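Local coordinates for sylvaticin (Pythium sylvaticum, PDB 2POS), which belongs to the elicitins, secreted oomycete proteins, and, like its alpha-elicitin relatives, probably carries sterols and may trigger defence responses in plants, at residues S31-L36 and G40-E45; K48-T53 and T87-S92; P68-L73 and R79-K84. All coordinates share one frame; numbering follows the deposited sequence.

Overall arrangement
Interactions 1 and 2 pack onto the same element, helix 44-51: Met50, which meets Phe89 in interaction 2, also touches Trp33 and Pro42 of interaction 1. Interactions 2 and 3 share helix 82-92, interaction 3 holding its start and interaction 2 its end, with centres about 17 Å apart. Interaction 2 is buried and wholly apolar, beside a disulfide. Interaction 1 is partly buried and joins a proline-indole CH-pi contact to one straight hydrogen bond. Interaction 3 is the largest and most mixed, with strand pairing and aliphatic packing inside and charged groups toward the solvent side. Tyr41 OH links interaction 1 to Asn81 N of interaction 3.

Interaction 1. Residues S31-L36 and G40-E45; sequences SGWQML and GYPTPE
The Trp33 indole carries Pro42 on one face and the backbone N of Met35 over the centre of the other, while the carbonyl of Gly40 comes in at its edge. Pro42 CG stands 3.8 Å from the centroid of the five-membered ring of Trp33, only 10° off the normal, which makes a CH-pi contact. The two side chains lie side by side and point the same way, with Pro42 CG over the face and Pro42 CA 3.6 Å from Trp33 CD1. At the edge, Trp33 NE1 donates to Gly40 O at 2.8 Å in a virtually linear bond (179°). This acceptor lies in the indole plane, although the donor is tilted from the plane of the carbonyl. CG of Trp33 extends opposite its backbone N (chi1 171°), which carries the ring across to the second segment. These residues belong to the loop between helix 22-31 and helix 44-51, probably corresponding to the omega loop described for elicitins, and the indole joins its two ends. Gly32, with positive phi, is the first residue beyond helix 22-31; Thr43 is the N-cap of helix 44-51. Beside Gly32, Ser31 OG accepts from Trp33 N at 3.1 Å, an ST turn that fixes the backbone from which the indole springs. Water 1 makes a second bridge, giving a proton to Gln34 O at 2.8 Å and accepting from Gly40 N at 3.0 Å. Met50 of helix 44-51 and Leu85 of helix 82-92 pack against both Trp33 and Pro42.

Interaction 2. Residues K48-T53 and T87-S92; sequences KLMCGT and TEFEPS
Phe89 lays the CE1 corner of its ring against the side chain of Met50, which touches it at two points. The Met50 methyl CE comes to 3.6 Å from Phe89 CE1, and Met50 CB, at the root of the same side chain, lies 3.8 Å from that carbon. Met50 CB also approaches Phe89 CZ, at 4.1 Å. The bend at the end of Met50 (chi3 76°) turns its methyl back to the ring, which it meets at a slant. Phe89 reaches out because its CG stands opposite the backbone N (chi1 174°), so a ring rooted on helix 82-92 spans the gap to helix 44-51. Cys51 completes the contact as a sulfur-aromatic neighbour: its SG lies 5.0 Å from the Phe89 ring centroid, 41° off the normal, in an oblique approach. That sulfur is disulfide-bonded to Cys93, so the covalent link between the end of helix 44-51 and the C-terminal residues runs beside the phenylalanine. Elicitins are small helical proteins braced by disulfides, and this is one of them. Around the ring, Phe57 makes an edge-to-face contact with Phe89, and Ile60 and Leu47 add aliphatic packing. Met50 is likewise walled in by Trp33, Pro42 and Cys27. Hydroxyls bond back to backbone carbonyls in both segments. Thr53 OG1 donates to Leu49 O at 2.8 Å from above the carbonyl plane, and Gly52 N reaches that oxygen from the opposite face. Ser92 OG donates to Phe89 O at 2.6 Å, in the carbonyl plane and on a lone pair, a bond that spans the kink where the N of Pro91 has no bond to the preceding turn.

Interaction 3. Residues P68-L73 and R79-K84; sequences PNDCIL and RLNVKK
Leu73 and Leu80 face each other as a hydrogen-bonded antiparallel pair in the beta hairpin of strands 73-75 and 78-80, Leu73 N bonding Leu80 O at 2.7 Å and Leu80 N bonding Leu73 O at 3.1 Å. Their side chains lie alongside each other on one face. Leu73 CD2 continues to Val82 CG2 (3.9 Å), while the other Val82 methyl, CG1, butts against Pro68 CB. The two branches of this valine thus fill the space between the leucine and the proline. On Ile72, CG2 rests over the centre of the Arg79 guanidinium, 3.7 Å from Arg79 CZ, and the Ile72 side chain crosses that of Asn81 at about a right angle, its CD1 against Asn81 CB. Arg79 NH1 also forms a salt bridge with Glu6, and Cys71 is disulfide-bonded to Cys7. Lys83, fully extended, drapes its chain over the Pro68-Asp70 backbone, with Lys83 CD 3.4 Å from Pro68 O. Asn81 is the N-cap of helix 82-92: its OD1 accepts from Lys84 N, and its ND2 donates to Asp70 OD1 at 2.8 Å, the amide and carboxylate planes being turned 56° apart. Water 2 donates to Asp70 OD2 at 2.8 Å and accepts from Lys83 NZ at 2.9 Å.

Interaction 1. Residues S31-L36 and G40-E45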
loop_
_atom_site.group_PDB
_atom_site.type_symbol
_atom_site.label_atom_id
_atom_site.label_comp_id
_atom_site.label_asym_id
_atom_site.label_seq_id
_atom_site.Cartn_x
_atom_site.Cartn_y
_atom_site.Cartn_z
ATOM N N SER A 31 -3.905 4.264 -11.384
ATOM C CA SER A 31 -5.001 3.538 -10.744
ATOM C C SER A 31 -5.999 4.411 -9.992
ATOM O O SER A 31 -7.143 4.001 -9.793
ATOM C CB SER A 31 -4.435 2.485 -9.787
ATOM O OG SER A 31 -3.798 3.102 -8.690
ATOM N N GLY A 32 -5.559 5.592 -9.554
ATOM C CA GLY A 32 -6.380 6.435 -8.692
ATOM C C GLY A 32 -6.317 6.036 -7.224
ATOM O O GLY A 32 -6.920 6.705 -6.374
ATOM N N TRP A 33 -5.622 4.932 -6.932
ATOM C CA TRP A 33 -5.377 4.504 -5.546
ATOM C C TRP A 33 -4.174 5.233 -4.976
ATOM O O TRP A 33 -3.130 5.316 -5.625
ATOM C CB TRP A 33 -5.136 2.994 -5.463
ATOM C CG TRP A 33 -4.667 2.527 -4.111
ATOM C CD1 TRP A 33 -5.421 2.406 -2.983
ATOM C CD2 TRP A 33 -3.340 2.118 -3.751
ATOM N NE1 TRP A 33 -4.651 1.943 -1.938
ATOM C CE2 TRP A 33 -3.368 1.760 -2.384
ATOM C CE3 TRP A 33 -2.132 2.020 -4.451
ATOM C CZ2 TRP A 33 -2.232 1.310 -1.702
ATOM C CZ3 TRP A 33 -0.997 1.572 -3.773
ATOM C CH2 TRP A 33 -1.059 1.217 -2.417
ATOM N N GLN A 34 -4.310 5.737 -3.752
ATOM C CA GLN A 34 -3.224 6.470 -3.112
ATOM C C GLN A 34 -2.635 5.711 -1.929
ATOM O O GLN A 34 -3.369 5.210 -1.073
ATOM C CB GLN A 34 -3.688 7.861 -2.667
ATOM C CG GLN A 34 -4.464 8.660 -3.736
ATOM C CD GLN A 34 -3.695 8.847 -5.047
ATOM O OE1 GLN A 34 -4.245 8.652 -6.143
ATOM N NE2 GLN A 34 -2.428 9.230 -4.943
ATOM N N MET A 35 -1.304 5.646 -1.898
ATOM C CA MET A 35 -0.548 5.094 -0.776
ATOM C C MET A 35 -0.054 6.237 0.118
ATOM O O MET A 35 -0.048 6.104 1.337
ATOM C CB MET A 35 0.631 4.252 -1.282
ATOM C CG MET A 35 1.506 3.609 -0.196
ATOM S SD MET A 35 0.672 2.283 0.723
ATOM C CE MET A 35 0.455 3.030 2.346
ATOM N N LEU A 36 0.364 7.346 -0.489
ATOM C CA LEU A 36 0.801 8.524 0.269
ATOM C C LEU A 36 0.078 9.793 -0.204
ATOM O O LEU A 36 0.320 10.264 -1.315
ATOM C CB LEU A 36 2.318 8.732 0.157
ATOM C CG LEU A 36 3.278 7.638 0.628
ATOM C CD1 LEU A 36 4.712 8.080 0.397
ATOM C CD2 LEU A 36 3.055 7.293 2.083
ATOM N N GLY A 40 -6.300 3.815 1.917
ATOM C CA GLY A 40 -6.782 2.522 2.404
ATOM C C GLY A 40 -6.545 1.411 1.401
ATOM O O GLY A 40 -5.558 1.431 0.661
ATOM N N TYR A 41 -7.444 0.431 1.374
ATOM C CA TYR A 41 -7.316 -0.665 0.425
ATOM C C TYR A 41 -7.862 -0.234 -0.921
ATOM O O TYR A 41 -8.845 0.511 -0.968
ATOM C CB TYR A 41 -8.054 -1.918 0.907
ATOM C CG TYR A 41 -7.529 -2.454 2.217
ATOM C CD1 TYR A 41 -8.238 -2.262 3.393
ATOM C CD2 TYR A 41 -6.312 -3.130 2.273
ATOM C CE1 TYR A 41 -7.756 -2.745 4.601
ATOM C CE2 TYR A 41 -5.815 -3.620 3.474
ATOM C CZ TYR A 41 -6.544 -3.423 4.632
ATOM O OH TYR A 41 -6.065 -3.904 5.824
ATOM N N PRO A 42 -7.228 -0.693 -2.021
ATOM C CA PRO A 42 -7.749 -0.360 -3.348
ATOM C C PRO A 42 -9.168 -0.888 -3.501
ATOM O O PRO A 42 -9.472 -1.990 -3.027
ATOM C CB PRO A 42 -6.814 -1.123 -4.290
ATOM C CG PRO A 42 -5.567 -1.365 -3.506
ATOM C CD PRO A 42 -6.011 -1.520 -2.096
ATOM N N THR A 43 -10.025 -0.098 -4.141
ATOM C CA THR A 43 -11.348 -0.563 -4.559
ATOM C C THR A 43 -11.157 -1.570 -5.695
ATOM O O THR A 43 -10.074 -1.642 -6.279
ATOM C CB THR A 43 -12.221 0.611 -5.054
ATOM O OG1 THR A 43 -11.634 1.181 -6.232
ATOM C CG2 THR A 43 -12.358 1.678 -3.977
ATOM N N PRO A 44 -12.191 -2.376 -6.003
ATOM C CA PRO A 44 -12.053 -3.311 -7.122
ATOM C C PRO A 44 -11.678 -2.625 -8.443
ATOM O O PRO A 44 -10.873 -3.172 -9.199
ATOM C CB PRO A 44 -13.438 -3.956 -7.206
ATOM C CG PRO A 44 -13.954 -3.869 -5.784
ATOM C CD PRO A 44 -13.494 -2.522 -5.325
ATOM N N GLU A 45 -12.232 -1.435 -8.693
ATOM C CA GLU A 45 -11.922 -0.655 -9.895
ATOM C C GLU A 45 -10.450 -0.258 -9.913
ATOM O O GLU A 45 -9.786 -0.375 -10.941
ATOM C CB GLU A 45 -12.802 0.600 -9.985
ATOM C CG GLU A 45 -14.275 0.320 -10.303
ATOM C CD GLU A 45 -15.125 -0.076 -9.091
ATOM O OE1 GLU A 45 -14.636 -0.048 -7.944
ATOM O OE2 GLU A 45 -16.310 -0.415 -9.296
HETATM O O HOH W 1 -3.483 3.394 1.091
#

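Interaction 2. Residues K48-T53 and T87-S92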
loop_
_atom_site.group_PDB
_atom_site.type_symbol
_atom_site.label_atom_id
_atom_site.label_comp_id
_atom_site.label_asym_id
_atom_site.label_seq_id
_atom_site.Cartn_x
_atom_site.Cartn_y
_atom_site.Cartn_z
ATOM N N LYS A 48 -8.159 -3.402 -10.388
ATOM C CA LYS A 48 -8.153 -3.749 -11.810
ATOM C C LYS A 48 -7.054 -2.989 -12.541
ATOM O O LYS A 48 -6.257 -3.574 -13.278
ATOM C CB LYS A 48 -9.511 -3.396 -12.432
ATOM C CG LYS A 48 -9.688 -3.792 -13.899
ATOM C CD LYS A 48 -10.432 -5.109 -14.070
ATOM C CE LYS A 48 -9.470 -6.284 -14.219
ATOM N NZ LYS A 48 -10.172 -7.572 -14.488
ATOM N N LEU A 49 -7.032 -1.678 -12.330
ATOM C CA LEU A 49 -6.033 -0.812 -12.941
ATOM C C LEU A 49 -4.622 -1.132 -12.452
ATOM O O LEU A 49 -3.699 -1.228 -13.251
ATOM C CB LEU A 49 -6.380 0.654 -12.691
ATOM C CG LEU A 49 -7.526 1.205 -13.552
ATOM C CD1 LEU A 49 -8.162 2.432 -12.912
ATOM C CD2 LEU A 49 -7.024 1.525 -14.958
ATOM N N MET A 50 -4.470 -1.325 -11.142
ATOM C CA MET A 50 -3.169 -1.661 -10.556
ATOM C C MET A 50 -2.610 -2.954 -11.135
ATOM O O MET A 50 -1.424 -3.033 -11.463
ATOM C CB MET A 50 -3.289 -1.810 -9.038
ATOM C CG MET A 50 -3.507 -0.507 -8.305
ATOM S SD MET A 50 -3.810 -0.770 -6.551
ATOM C CE MET A 50 -2.155 -1.137 -5.979
ATOM N N CYS A 51 -3.476 -3.960 -11.263
ATOM C CA CYS A 51 -3.068 -5.279 -11.740
ATOM C C CYS A 51 -2.577 -5.279 -13.190
ATOM O O CYS A 51 -1.894 -6.207 -13.603
ATOM C CB CYS A 51 -4.197 -6.295 -11.538
ATOM S SG CYS A 51 -4.530 -6.619 -9.781
ATOM N N GLY A 52 -2.932 -4.244 -13.948
ATOM C CA GLY A 52 -2.431 -4.082 -15.312
ATOM C C GLY A 52 -1.316 -3.056 -15.465
ATOM O O GLY A 52 -0.973 -2.666 -16.586
ATOM N N THR A 53 -0.743 -2.626 -14.342
ATOM C CA THR A 53 0.303 -1.602 -14.335
ATOM C C THR A 53 1.567 -2.192 -13.713
ATOM O O THR A 53 1.600 -2.488 -12.512
ATOM C CB THR A 53 -0.166 -0.343 -13.561
ATOM O OG1 THR A 53 -1.403 0.131 -14.114
ATOM C CG2 THR A 53 0.878 0.781 -13.614
ATOM N N THR A 87 1.051 -8.225 0.863
ATOM C CA THR A 87 1.200 -9.676 0.782
ATOM C C THR A 87 0.101 -10.263 -0.099
ATOM O O THR A 87 0.353 -11.170 -0.897
ATOM C CB THR A 87 1.181 -10.315 2.178
ATOM O OG1 THR A 87 2.220 -9.737 2.978
ATOM C CG2 THR A 87 1.411 -11.816 2.090
ATOM N N GLU A 88 -1.106 -9.718 0.025
ATOM C CA GLU A 88 -2.252 -10.227 -0.721
ATOM C C GLU A 88 -2.390 -9.659 -2.131
ATOM O O GLU A 88 -3.193 -10.166 -2.921
ATOM C CB GLU A 88 -3.541 -10.010 0.071
ATOM C CG GLU A 88 -3.605 -10.866 1.335
ATOM C CD GLU A 88 -4.960 -10.862 2.005
ATOM O OE1 GLU A 88 -5.748 -9.911 1.789
ATOM O OE2 GLU A 88 -5.233 -11.825 2.761
ATOM N N PHE A 89 -1.613 -8.622 -2.452
ATOM C CA PHE A 89 -1.775 -7.927 -3.727
ATOM C C PHE A 89 -1.648 -8.838 -4.952
ATOM O O PHE A 89 -2.574 -8.922 -5.760
ATOM C CB PHE A 89 -0.822 -6.725 -3.848
ATOM C CG PHE A 89 -0.871 -6.067 -5.202
ATOM C CD1 PHE A 89 -1.950 -5.267 -5.564
ATOM C CD2 PHE A 89 0.141 -6.294 -6.132
ATOM C CE1 PHE A 89 -2.006 -4.679 -6.827
ATOM C CE2 PHE A 89 0.088 -5.713 -7.394
ATOM C CZ PHE A 89 -0.989 -4.908 -7.737
ATOM N N GLU A 90 -0.516 -9.519 -5.100
ATOM C CA GLU A 90 -0.288 -10.311 -6.319
ATOM C C GLU A 90 -1.384 -11.368 -6.559
ATOM O O GLU A 90 -1.967 -11.403 -7.647
ATOM C CB GLU A 90 1.100 -10.948 -6.327
ATOM C CG GLU A 90 2.225 -10.028 -6.730
ATOM C CD GLU A 90 3.485 -10.806 -7.079
ATOM O OE1 GLU A 90 4.395 -10.876 -6.229
ATOM O OE2 GLU A 90 3.549 -11.377 -8.190
ATOM N N PRO A 91 -1.683 -12.219 -5.549
ATOM C CA PRO A 91 -2.780 -13.177 -5.757
ATOM C C PRO A 91 -4.149 -12.533 -6.011
ATOM O O PRO A 91 -5.008 -13.163 -6.623
ATOM C CB PRO A 91 -2.820 -13.991 -4.452
ATOM C CG PRO A 91 -1.562 -13.693 -3.747
ATOM C CD PRO A 91 -1.040 -12.385 -4.234
ATOM N N SER A 92 -4.349 -11.296 -5.557
ATOM C CA SER A 92 -5.644 -10.621 -5.728
ATOM C C SER A 92 -5.884 -10.250 -7.193
ATOM O O SER A 92 -7.015 -9.956 -7.584
ATOM C CB SER A 92 -5.763 -9.388 -4.828
ATOM O OG SER A 92 -5.095 -8.257 -5.373
#

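Interaction 3. Residues P68-L73 and R79-K84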
loop_
_atom_site.group_PDB
_atom_site.type_symbol
_atom_site.label_atom_id
_atom_site.label_comp_id
_atom_site.label_asym_id
_atom_site.label_seq_id
_atom_site.Cartn_x
_atom_site.Cartn_y
_atom_site.Cartn_z
ATOM N N PRO A 68 6.956 -3.823 6.480
ATOM C CA PRO A 68 5.835 -3.268 7.233
ATOM C C PRO A 68 5.347 -4.264 8.277
ATOM O O PRO A 68 5.365 -5.473 8.030
ATOM C CB PRO A 68 4.761 -3.064 6.159
ATOM C CG PRO A 68 5.110 -4.017 5.080
ATOM C CD PRO A 68 6.605 -4.046 5.065
ATOM N N ASN A 69 4.930 -3.752 9.432
ATOM C CA ASN A 69 4.429 -4.590 10.512
ATOM C C ASN A 69 2.997 -5.038 10.267
ATOM O O ASN A 69 2.266 -4.430 9.492
ATOM C CB ASN A 69 4.548 -3.857 11.854
ATOM C CG ASN A 69 5.980 -3.786 12.347
ATOM O OD1 ASN A 69 6.829 -4.566 11.930
ATOM N ND2 ASN A 69 6.251 -2.846 13.241
ATOM N N ASP A 70 2.634 -6.135 10.923
ATOM C CA ASP A 70 1.298 -6.681 10.892
ATOM C C ASP A 70 0.492 -5.962 11.973
ATOM O O ASP A 70 0.400 -6.415 13.118
ATOM C CB ASP A 70 1.382 -8.188 11.151
ATOM C CG ASP A 70 0.071 -8.918 10.879
ATOM O OD1 ASP A 70 -0.946 -8.284 10.547
ATOM O OD2 ASP A 70 0.071 -10.161 11.000
ATOM N N CYS A 71 -0.063 -4.814 11.600
ATOM C CA CYS A 71 -0.816 -3.953 12.506
ATOM C C CYS A 71 -1.657 -3.002 11.677
ATOM O O CYS A 71 -1.427 -2.858 10.475
ATOM C CB CYS A 71 0.121 -3.146 13.418
ATOM S SG CYS A 71 1.414 -2.196 12.540
ATOM N N ILE A 72 -2.621 -2.354 12.327
ATOM C CA ILE A 72 -3.490 -1.397 11.659
ATOM C C ILE A 72 -2.888 0.001 11.726
ATOM O O ILE A 72 -2.699 0.560 12.808
ATOM C CB ILE A 72 -4.923 -1.416 12.265
ATOM C CG1 ILE A 72 -5.603 -2.773 12.006
ATOM C CG2 ILE A 72 -5.757 -0.249 11.737
ATOM C CD1 ILE A 72 -5.994 -3.029 10.543
ATOM N N LEU A 73 -2.563 0.531 10.551
ATOM C CA LEU A 73 -2.128 1.911 10.390
ATOM C C LEU A 73 -3.354 2.816 10.320
ATOM O O LEU A 73 -4.227 2.623 9.470
ATOM C CB LEU A 73 -1.296 2.035 9.113
ATOM C CG LEU A 73 -0.514 3.323 8.846
ATOM C CD1 LEU A 73 0.592 3.499 9.882
ATOM C CD2 LEU A 73 0.070 3.281 7.450
ATOM N N ARG A 79 -8.057 3.265 7.823
ATOM C CA ARG A 79 -7.437 2.191 8.580
ATOM C C ARG A 79 -7.070 1.076 7.622
ATOM O O ARG A 79 -7.920 0.567 6.892
ATOM C CB ARG A 79 -8.395 1.660 9.651
ATOM C CG ARG A 79 -8.767 2.663 10.727
ATOM C CD ARG A 79 -9.958 2.167 11.533
ATOM N NE ARG A 79 -9.773 0.794 12.004
ATOM C CZ ARG A 79 -9.155 0.455 13.133
ATOM N NH1 ARG A 79 -8.653 1.390 13.932
ATOM N NH2 ARG A 79 -9.045 -0.825 13.463
ATOM N N LEU A 80 -5.795 0.714 7.599
ATOM C CA LEU A 80 -5.377 -0.421 6.793
ATOM C C LEU A 80 -4.179 -1.110 7.415
ATOM O O LEU A 80 -3.398 -0.507 8.149
ATOM C CB LEU A 80 -5.046 -0.002 5.358
ATOM C CG LEU A 80 -3.655 0.607 5.113
ATOM C CD1 LEU A 80 -3.351 0.676 3.625
ATOM C CD2 LEU A 80 -3.530 1.976 5.772
ATOM N N ASN A 81 -4.066 -2.392 7.113
ATOM C CA ASN A 81 -2.903 -3.178 7.456
ATOM C C ASN A 81 -2.029 -3.263 6.204
ATOM O O ASN A 81 -2.368 -3.949 5.243
ATOM C CB ASN A 81 -3.370 -4.560 7.903
ATOM C CG ASN A 81 -2.239 -5.453 8.347
ATOM O OD1 ASN A 81 -1.165 -5.472 7.743
ATOM N ND2 ASN A 81 -2.485 -6.231 9.402
ATOM N N VAL A 82 -0.918 -2.532 6.220
ATOM C CA VAL A 82 -0.034 -2.431 5.052
ATOM C C VAL A 82 0.598 -3.776 4.684
ATOM O O VAL A 82 0.769 -4.078 3.503
ATOM C CB VAL A 82 1.075 -1.353 5.245
ATOM C CG1 VAL A 82 2.030 -1.351 4.051
ATOM C CG2 VAL A 82 0.458 0.018 5.420
ATOM N N LYS A 83 0.943 -4.585 5.681
ATOM C CA LYS A 83 1.516 -5.904 5.407
ATOM C C LYS A 83 0.493 -6.806 4.705
ATOM O O LYS A 83 0.827 -7.518 3.756
ATOM C CB LYS A 83 2.047 -6.556 6.683
ATOM C CG LYS A 83 2.952 -7.748 6.415
ATOM C CD LYS A 83 3.496 -8.341 7.704
ATOM C CE LYS A 83 4.336 -9.565 7.403
ATOM N NZ LYS A 83 4.787 -10.225 8.666
ATOM N N LYS A 84 -0.755 -6.764 5.167
ATOM C CA LYS A 84 -1.841 -7.475 4.495
ATOM C C LYS A 84 -1.955 -7.021 3.043
ATOM O O LYS A 84 -1.971 -7.842 2.124
ATOM C CB LYS A 84 -3.152 -7.230 5.226
ATOM C CG LYS A 84 -4.374 -7.866 4.570
ATOM C CD LYS A 84 -5.583 -7.576 5.433
ATOM C CE LYS A 84 -6.821 -8.265 4.922
ATOM N NZ LYS A 84 -7.959 -7.885 5.794
HETATM O O HOH W 2 2.449 -11.221 10.036
HETATM O O HOH W 3 -0.123 -1.199 8.582
#